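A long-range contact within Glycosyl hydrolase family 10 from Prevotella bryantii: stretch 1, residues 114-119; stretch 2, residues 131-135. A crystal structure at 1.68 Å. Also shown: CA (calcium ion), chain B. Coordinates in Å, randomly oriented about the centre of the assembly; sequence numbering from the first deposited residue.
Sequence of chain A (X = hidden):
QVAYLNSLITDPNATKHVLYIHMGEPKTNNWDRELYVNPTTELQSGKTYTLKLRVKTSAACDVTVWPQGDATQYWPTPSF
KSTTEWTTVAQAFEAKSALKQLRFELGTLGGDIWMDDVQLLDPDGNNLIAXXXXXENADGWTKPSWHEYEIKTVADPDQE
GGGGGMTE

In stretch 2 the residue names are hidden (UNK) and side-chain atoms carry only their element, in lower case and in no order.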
# COMPACT_ATOMS: atom_id res chain seq x y z
N TRP A 114 -1.02 4.42 -8.27
CA TRP A 114 -0.75 3.01 -8.50
C TRP A 114 0.25 2.51 -7.46
O TRP A 114 1.20 3.22 -7.12
CB TRP A 114 -0.18 2.75 -9.90
CG TRP A 114 -1.02 3.19 -11.08
CD1 TRP A 114 -1.82 2.40 -11.85
CD2 TRP A 114 -1.09 4.51 -11.65
NE1 TRP A 114 -2.39 3.14 -12.86
CE2 TRP A 114 -1.96 4.44 -12.75
CE3 TRP A 114 -0.49 5.74 -11.33
CZ2 TRP A 114 -2.27 5.55 -13.54
CZ3 TRP A 114 -0.79 6.84 -12.11
CH2 TRP A 114 -1.67 6.74 -13.20
N MET A 115 0.06 1.30 -6.96
CA MET A 115 1.00 0.71 -6.00
C MET A 115 1.21 -0.76 -6.32
O MET A 115 0.31 -1.41 -6.85
CB MET A 115 0.51 0.87 -4.56
CG MET A 115 0.67 2.29 -4.03
SD MET A 115 0.25 2.43 -2.28
CE MET A 115 -1.52 2.31 -2.39
N ASP A 116 2.39 -1.27 -6.00
CA ASP A 116 2.69 -2.68 -6.25
C ASP A 116 3.79 -3.15 -5.31
O ASP A 116 4.50 -2.34 -4.69
CB ASP A 116 3.10 -2.89 -7.72
CG ASP A 116 2.98 -4.35 -8.18
OD1 ASP A 116 2.31 -5.16 -7.49
OD2 ASP A 116 3.54 -4.66 -9.25
N ASP A 117 3.93 -4.47 -5.20
CA ASP A 117 5.02 -5.08 -4.45
C ASP A 117 5.05 -4.58 -3.01
O ASP A 117 6.11 -4.26 -2.45
CB ASP A 117 6.33 -4.83 -5.18
CG ASP A 117 6.30 -5.36 -6.60
OD1 ASP A 117 5.93 -6.54 -6.77
OD2 ASP A 117 6.62 -4.60 -7.55
N VAL A 118 3.87 -4.53 -2.40
CA VAL A 118 3.74 -4.04 -1.04
C VAL A 118 4.11 -5.12 -0.03
O VAL A 118 3.53 -6.22 -0.04
CB VAL A 118 2.30 -3.57 -0.76
CG1 VAL A 118 2.22 -2.92 0.63
CG2 VAL A 118 1.83 -2.60 -1.85
N GLN A 119 5.09 -4.81 0.81
CA GLN A 119 5.52 -5.69 1.89
C GLN A 119 5.53 -4.92 3.20
O GLN A 119 5.74 -3.70 3.20
CB GLN A 119 6.92 -6.25 1.63
CG GLN A 119 7.08 -6.96 0.31
CD GLN A 119 8.49 -7.48 0.11
OE1 GLN A 119 8.69 -8.56 -0.44
NE2 GLN A 119 9.47 -6.70 0.51
N UNK A 131 -1.51 -9.82 0.51
CA UNK A 131 -1.68 -9.66 -0.92
C UNK A 131 -1.05 -8.36 -1.39
O UNK A 131 -1.72 -7.33 -1.45
c UNK A 131 -3.16 -9.70 -1.29
o UNK A 131 -2.55 -9.57 -3.61
n UNK A 131 -4.63 -8.93 -3.04
c UNK A 131 -3.42 -9.39 -2.75
N UNK A 132 0.24 -8.41 -1.70
CA UNK A 132 0.99 -7.23 -2.09
C UNK A 132 1.39 -7.22 -3.55
O UNK A 132 2.02 -6.26 -4.01
N UNK A 133 1.05 -8.27 -4.29
CA UNK A 133 1.45 -8.34 -5.71
C UNK A 133 0.33 -8.05 -6.71
O UNK A 133 0.61 -7.75 -7.86
c UNK A 133 2.02 -9.73 -6.07
c UNK A 133 2.95 -10.20 -4.99
o UNK A 133 0.94 -10.67 -6.25
N UNK A 134 -0.93 -8.19 -6.29
CA UNK A 134 -2.09 -7.84 -7.11
C UNK A 134 -2.15 -8.55 -8.46
O UNK A 134 -2.75 -8.03 -9.40
c UNK A 134 -2.88 -4.88 -3.92
c UNK A 134 -0.65 -4.24 -4.53
c UNK A 134 -3.01 -5.56 -5.12
c UNK A 134 -1.70 -4.23 -3.62
c UNK A 134 -0.79 -4.92 -5.72
c UNK A 134 -2.11 -6.32 -7.32
c UNK A 134 -1.97 -5.57 -6.04
N UNK A 135 -1.55 -9.72 -8.56
CA UNK A 135 -1.60 -10.44 -9.82
C UNK A 135 -2.91 -11.20 -9.99
O UNK A 135 -3.19 -11.71 -11.07
c UNK A 135 0.93 -10.68 -9.98
o UNK A 135 1.54 -8.56 -10.89
c UNK A 135 1.04 -9.68 -11.12
c UNK A 135 -0.41 -11.39 -9.94
o UNK A 135 0.63 -10.01 -12.26
CA CA B . 2.26 -6.85 -9.30
O HOH W 1 4.02 -7.99 -8.10
O HOH W 2 4.02 -7.02 -10.99

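Position 131 carries four side-chain atoms: two carbons, the second bearing one oxygen and one nitrogen. That is a short amide. The CA-to-CB bond points away from stretch 1, and the side chain does not touch it. A carboxylate would show two oxygens here, and a longer amide a third carbon. The residue is Asn131.

Position 132 has no side-chain atoms, so it is Gly132. The backbone is close to stretch 1: its CA lies 4.3 Å from the CA of Val118. An ideal CB would point toward stretch 1 and fall 2.0 Å from Val118 O, a clash. The bare CA instead makes a CA-H...O contact, with Gly132 CA 3.4 Å from Val118 O.

Position 133 has one carbon carrying one oxygen and one carbon. This is a beta-branched side chain with a hydroxyl. Its CA-to-CB bond points away from stretch 1, and its CB stays 4.8 Å from Asp116 OD1. The backbone oxygen is what matters, since it binds the calcium ion. Two methyl branches would make valine; the oxygen makes this Thr133.

Position 134 shows one carbon followed by a ring of six carbons, with no oxygen on the ring. The CA-to-CB bond points toward stretch 1. The ring meets Val118 CG2 and Asp116 OD1 at its edge, near its plane. This is Phe134. Its CE2 lies 4.0 Å from Val118 CG2, an apolar contact, and its CD2 lies 3.6 Å from Asp116 OD1. Within the stretch, Phe134 N donates a weak hydrogen bond to Asn131 OD1 at 3.4 Å.

Position 135 has three carbons, the third carrying two oxygens: a carboxylate on a long arm. The CA-to-CB bond points sideways, but the end of the side chain comes nearer to stretch 1. One oxygen reaches the calcium. The residue is Glu135, and its OE2 is 2.4 Å from the calcium ion CA.

The contact rests on a backbone hydrogen bond, ring packing and a shared metal. Val118 N donates a hydrogen bond to Gly132 O at 3.0 Å. Asp116 binds the calcium through both OD1 and OD2, each 2.5 Å from CA, while Thr133 O binds CA at 2.4 Å. The metal explains why Asp116 OD1 and Thr133 O, two acceptors, sit 3.1 Å apart. Two waters and an atom elsewhere in the structure complete the coordination, with Glu135 OE2. Water 1 also donates to Asp117 OD1 at 2.7 Å, linking that exposed residue to the site.

Stretch 2 131-135: NGTFE
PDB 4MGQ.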